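Local coordinates for secreted protein (Streptomyces lividans 1326, PDB 5LQI) that probably works as a copper-radical oxidase of the galactose oxidase type, oxidising its substrate with a copper ion and a protein radical, at residues T33-L38 and L45-S50; L83-H88 and G100-Y105. The protein carries 1 engineered substitution. All coordinates share one frame; numbering follows the deposited sequence. Where two conformers were deposited one is given.

Contact 1 of 2, residues T33-L38 and L45-S50; sequences TIHAAL and LMVAGS
The carbonyl of V47 accepts two hydrogen bonds from the facing chain: I34 N reaches V47 O at 2.9 Å, tilted out of the carbonyl plane, and H35 N reaches that same V47 O at 3.1 Å, within the plane. Two residues set against one make a classic beta bulge at the start of strand 35-38. The return bond is straighter, V47 N to H35 O at 2.9 Å with 175° at the hydrogen. Beyond it the strands run on as a regular antiparallel pair, A37 and L45 exchanging N-H and carbonyl both ways, while A36 CA brings a C-H to L45 O at 3.2 Å.

On the face shared by H35, A37, L45 and V47, the imidazole of H35 turns back beside its own backbone N (chi1 -47°). That brings its CD2 edge to V47 O at 3.6 Å, with the carbonyl oxygen in the ring plane; ND1 is hydrogen-bonded to H88 NE2. Across the other face M46 bends at its thioether (chi3 76°), carrying CE to 3.5 Å from T33 OG1. The T33 methyl, CG2, rests 3.7 Å from M46 CB, and its hydroxyl is hydrogen-bonded to Q31. F480 packs on T33 and A36 here.

This is the inner hairpin of a propeller blade, with strand 550-552 flanking 35-38 and strand 63-67 flanking 44-49. Main-chain bonds hold the buried pair together across the hairpin, and the ring nitrogens of H35 take their partners outside it.

Contact 2 of 2, residues L83-H88 and G100-Y105; sequences LFCTGH and GGTKRY
T86 and G101 bring their CA atoms to 4.3 Å, the tight end of the contact. T86 OG1 lies 3.0 Å from G100 O, a possible hydrogen bond. A CB at G101 would come close to L83 CA, and both glycines have backbone angles at which a CB would jam against the preceding carbonyl O. F84 was modelled in two conformers, and every contact of its ring told here holds for one of them. In that one C85 SG sits over the ring centre, 4.0 Å above its plane; the sulfur also touches T102 CB at 3.9 Å. T102 sets its methyl between its own backbone N and carbonyl carbon, which points CG2 at F84.

Antiparallel strands 87-90 and 96-99 form a hairpin of a propeller blade; these segments extend its open end, and 100-105 sets off toward the beta-barrel domain. At that outer end the packing thins. K103 and R104 are exposed, and Y105 turns back inward to meet F84 obliquely, Y105 CE1 to F84 CE2 at 3.9 Å with ring planes at 71°. F225 meets both rings edge-to-face. With an alanine in place of Y105, F84 and F225 would probably border a gap, and the S50 hydroxyl would lose its phenol partner.

Overall arrangement
The centres of contacts 1 and 2 lie 12 Å apart, and the segments touch directly. H35 NE2 of contact 1 approaches F84 O of contact 2 in a weak, doubtful bond; at the far end S50 OG and Y105 OH stand 2.5 Å apart, probably a short hydrogen bond. A hydrogen bond from H35 to H88 links the blade of strands 35-38 and 44-49 to the blade of strands 87-90 and 96-99. Both contacts border the active-site region, copper-free in this apo form: C85 touches Y253, probably the counterparts of galactose oxidase's cross-linked cysteine and tyrosine, while I34 packs on H466 and H553, which probably correspond to its histidine copper ligands.

Contact 1 of 2, residues T33-L38 and L45-S50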
loop_
_atom_site.group_PDB
_atom_site.type_symbol
_atom_site.label_atom_id
_atom_site.label_comp_id
_atom_site.label_asym_id
_atom_site.label_seq_id
_atom_site.Cartn_x
_atom_site.Cartn_y
_atom_site.Cartn_z
ATOM N N THR A 33 7.164 -11.273 -5.498
ATOM C CA THR A 33 5.958 -10.493 -5.755
ATOM C C THR A 33 5.718 -9.454 -4.620
ATOM O O THR A 33 5.551 -9.832 -3.469
ATOM C CB THR A 33 4.721 -11.383 -5.842
ATOM O OG1 THR A 33 4.921 -12.420 -6.812
ATOM C CG2 THR A 33 3.481 -10.516 -6.180
ATOM N N ILE A 34 5.631 -8.189 -5.005
ATOM C CA ILE A 34 5.493 -7.068 -4.074
ATOM C C ILE A 34 4.172 -6.296 -4.289
ATOM O O ILE A 34 3.730 -5.576 -3.393
ATOM C CB ILE A 34 6.756 -6.174 -4.167
ATOM C CG1 ILE A 34 7.976 -6.974 -3.705
ATOM C CG2 ILE A 34 6.665 -4.909 -3.278
ATOM C CD1 ILE A 34 9.318 -6.344 -4.049
ATOM N N HIS A 35 3.561 -6.447 -5.471
ATOM C CA HIS A 35 2.269 -5.867 -5.817
ATOM C C HIS A 35 1.418 -6.932 -6.443
ATOM O O HIS A 35 1.938 -7.799 -7.138
ATOM C CB HIS A 35 2.394 -4.762 -6.887
ATOM C CG HIS A 35 3.467 -3.786 -6.615
ATOM N ND1 HIS A 35 3.215 -2.488 -6.271
ATOM C CD2 HIS A 35 4.804 -3.906 -6.642
ATOM C CE1 HIS A 35 4.334 -1.850 -6.060
ATOM N NE2 HIS A 35 5.315 -2.686 -6.290
ATOM N N ALA A 36 0.125 -6.875 -6.193
ATOM C CA ALA A 36 -0.798 -7.733 -6.924
ATOM C C ALA A 36 -2.103 -7.032 -7.135
ATOM O O ALA A 36 -2.481 -6.110 -6.382
ATOM C CB ALA A 36 -1.016 -9.109 -6.247
ATOM N N ALA A 37 -2.758 -7.430 -8.222
ATOM C CA ALA A 37 -4.050 -6.881 -8.538
ATOM C C ALA A 37 -4.871 -7.944 -9.184
ATOM O O ALA A 37 -4.341 -8.688 -10.056
ATOM C CB ALA A 37 -3.899 -5.691 -9.461
ATOM N N LEU A 38 -6.146 -8.038 -8.785
ATOM C CA LEU A 38 -7.094 -8.932 -9.497
ATOM C C LEU A 38 -7.592 -8.290 -10.752
ATOM O O LEU A 38 -8.028 -7.167 -10.725
ATOM C CB LEU A 38 -8.301 -9.312 -8.629
ATOM C CG LEU A 38 -9.393 -10.131 -9.310
ATOM C CD1 LEU A 38 -8.845 -11.497 -9.666
ATOM C CD2 LEU A 38 -10.692 -10.205 -8.483
ATOM N N LEU A 45 -2.550 -10.257 -11.640
ATOM C CA LEU A 45 -1.297 -9.633 -12.002
ATOM C C LEU A 45 -0.399 -9.621 -10.787
ATOM O O LEU A 45 -0.803 -9.094 -9.783
ATOM C CB LEU A 45 -1.535 -8.197 -12.459
ATOM C CG LEU A 45 -0.291 -7.383 -12.863
ATOM C CD1 LEU A 45 0.289 -7.938 -14.170
ATOM C CD2 LEU A 45 -0.701 -5.949 -13.028
ATOM N N MET A 46 0.807 -10.166 -10.914
ATOM C CA MET A 46 1.785 -10.196 -9.815
ATOM C C MET A 46 3.084 -9.503 -10.228
ATOM O O MET A 46 3.791 -9.953 -11.162
ATOM C CB MET A 46 2.034 -11.639 -9.390
ATOM C CG MET A 46 0.757 -12.426 -9.009
ATOM S SD MET A 46 1.063 -14.209 -8.805
ATOM C CE MET A 46 1.866 -14.134 -7.194
ATOM N N VAL A 47 3.403 -8.389 -9.567
ATOM C CA VAL A 47 4.483 -7.535 -9.970
ATOM C C VAL A 47 5.640 -7.549 -8.970
ATOM O O VAL A 47 5.453 -7.233 -7.772
ATOM C CB VAL A 47 4.042 -6.081 -10.130
ATOM C CG1 VAL A 47 5.166 -5.231 -10.717
ATOM C CG2 VAL A 47 2.827 -5.984 -11.029
ATOM N N ALA A 48 6.829 -7.884 -9.483
ATOM C CA ALA A 48 8.040 -7.878 -8.716
ATOM C C ALA A 48 8.943 -6.726 -9.033
ATOM O O ALA A 48 9.587 -6.158 -8.126
ATOM C CB ALA A 48 8.792 -9.166 -8.938
ATOM N N GLY A 49 9.004 -6.352 -10.325
ATOM C CA GLY A 49 10.080 -5.520 -10.823
ATOM C C GLY A 49 11.366 -6.275 -10.524
ATOM O O GLY A 49 11.436 -7.485 -10.770
ATOM N N SER A 50 12.341 -5.555 -9.979
ATOM C CA SER A 50 13.618 -6.083 -9.475
ATOM C C SER A 50 13.495 -6.954 -8.208
ATOM O O SER A 50 14.466 -7.627 -7.825
ATOM C CB SER A 50 14.627 -4.974 -9.254
ATOM O OG SER A 50 14.434 -4.158 -8.125
#

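Contact 2 of 2, residues L83-H88 and G100-Y105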
loop_
_atom_site.group_PDB
_atom_site.type_symbol
_atom_site.label_atom_id
_atom_site.label_comp_id
_atom_site.label_asym_id
_atom_site.label_seq_id
_atom_site.Cartn_x
_atom_site.Cartn_y
_atom_site.Cartn_z
ATOM N N LEU A 83 9.406 -1.588 -11.600
ATOM C CA LEU A 83 8.122 -1.366 -10.901
ATOM C C LEU A 83 7.976 -1.776 -9.435
ATOM O O LEU A 83 6.856 -1.687 -8.896
ATOM C CB LEU A 83 7.011 -2.058 -11.704
ATOM C CG LEU A 83 6.871 -1.632 -13.168
ATOM C CD1 LEU A 83 5.728 -2.403 -13.845
ATOM C CD2 LEU A 83 6.703 -0.117 -13.278
ATOM N N PHE A 84 9.052 -2.122 -8.710
ATOM C CA PHE A 84 8.925 -2.691 -7.330
ATOM C C PHE A 84 8.239 -1.884 -6.182
ATOM O O PHE A 84 7.655 -2.504 -5.286
ATOM C CB PHE A 84 10.261 -3.313 -6.871
ATOM C CG PHE A 84 10.913 -2.658 -5.713
ATOM C CD1 PHE A 84 10.311 -2.632 -4.464
ATOM C CD2 PHE A 84 12.194 -2.163 -5.850
ATOM C CE1 PHE A 84 10.954 -2.058 -3.386
ATOM C CE2 PHE A 84 12.856 -1.577 -4.776
ATOM C CZ PHE A 84 12.224 -1.508 -3.537
ATOM N N CYS A 85 8.232 -0.558 -6.255
ATOM C CA CYS A 85 7.769 0.683 -5.657
ATOM C C CYS A 85 7.034 1.686 -6.568
ATOM O O CYS A 85 7.042 2.903 -6.382
ATOM C CB CYS A 85 8.795 1.270 -4.707
ATOM S SG CYS A 85 10.393 1.653 -5.315
ATOM N N THR A 86 6.256 1.095 -7.470
ATOM C CA THR A 86 5.332 1.842 -8.263
ATOM C C THR A 86 4.023 2.116 -7.525
ATOM O O THR A 86 3.760 1.489 -6.514
ATOM C CB THR A 86 5.126 1.064 -9.584
ATOM O OG1 THR A 86 4.732 1.958 -10.635
ATOM C CG2 THR A 86 4.218 -0.102 -9.386
ATOM N N GLY A 87 3.226 3.047 -8.026
ATOM C CA GLY A 87 1.833 3.263 -7.596
ATOM C C GLY A 87 0.869 2.690 -8.632
ATOM O O GLY A 87 1.230 2.504 -9.791
ATOM N N HIS A 88 -0.355 2.382 -8.239
ATOM C CA HIS A 88 -1.290 1.795 -9.231
ATOM C C HIS A 88 -2.753 1.862 -8.764
ATOM O O HIS A 88 -3.010 1.716 -7.543
ATOM C CB HIS A 88 -0.916 0.340 -9.488
ATOM C CG HIS A 88 -0.566 -0.419 -8.252
ATOM N ND1 HIS A 88 -1.324 -0.377 -7.085
ATOM C CD2 HIS A 88 0.511 -1.177 -7.962
ATOM C CE1 HIS A 88 -0.773 -1.147 -6.165
ATOM N NE2 HIS A 88 0.366 -1.598 -6.652
ATOM N N GLY A 100 5.697 5.297 -11.695
ATOM C CA GLY A 100 6.760 5.512 -10.721
ATOM C C GLY A 100 7.530 4.229 -10.607
ATOM O O GLY A 100 7.336 3.314 -11.436
ATOM N N GLY A 101 8.395 4.142 -9.637
ATOM C CA GLY A 101 9.314 3.037 -9.475
ATOM C C GLY A 101 10.668 3.595 -9.029
ATOM O O GLY A 101 10.751 4.743 -8.582
ATOM N N THR A 102 11.709 2.790 -9.204
ATOM C CA THR A 102 13.053 3.162 -8.831
ATOM C C THR A 102 14.093 2.982 -9.959
ATOM O O THR A 102 13.966 2.108 -10.807
ATOM C CB THR A 102 13.506 2.385 -7.605
ATOM O OG1 THR A 102 14.749 2.923 -7.151
ATOM C CG2 THR A 102 13.628 0.921 -7.879
ATOM N N LYS A 103 15.122 3.816 -9.885
ATOM C CA LYS A 103 16.343 3.668 -10.656
ATOM C C LYS A 103 17.144 2.557 -10.074
ATOM O O LYS A 103 16.895 2.093 -8.931
ATOM C CB LYS A 103 17.216 4.944 -10.528
ATOM C CG LYS A 103 16.761 6.113 -11.362
ATOM C CD LYS A 103 17.297 7.425 -10.770
ATOM C CE LYS A 103 18.462 8.049 -11.459
ATOM N NZ LYS A 103 18.704 9.352 -10.731
ATOM N N ARG A 104 18.165 2.166 -10.830
ATOM C CA ARG A 104 19.088 1.144 -10.356
ATOM C C ARG A 104 19.585 1.560 -8.984
ATOM O O ARG A 104 19.820 2.733 -8.747
ATOM C CB ARG A 104 20.207 0.882 -11.375
ATOM C CG ARG A 104 21.414 0.107 -10.863
ATOM C CD ARG A 104 22.344 -0.130 -12.049
ATOM N NE ARG A 104 23.604 -0.806 -11.694
ATOM C CZ ARG A 104 24.288 -1.644 -12.486
ATOM N NH1 ARG A 104 23.866 -1.958 -13.710
ATOM N NH2 ARG A 104 25.411 -2.203 -12.048
ATOM N N TYR A 105 19.629 0.649 -8.031
ATOM C CA TYR A 105 20.019 1.065 -6.680
ATOM C C TYR A 105 21.280 0.314 -6.314
ATOM O O TYR A 105 21.292 -0.921 -6.438
ATOM C CB TYR A 105 18.911 0.830 -5.633
ATOM C CG TYR A 105 18.124 -0.446 -5.758
ATOM C CD1 TYR A 105 17.013 -0.494 -6.547
ATOM C CD2 TYR A 105 18.459 -1.587 -5.031
ATOM C CE1 TYR A 105 16.273 -1.640 -6.642
ATOM C CE2 TYR A 105 17.702 -2.735 -5.108
ATOM C CZ TYR A 105 16.627 -2.747 -5.917
ATOM O OH TYR A 105 15.896 -3.829 -6.082
#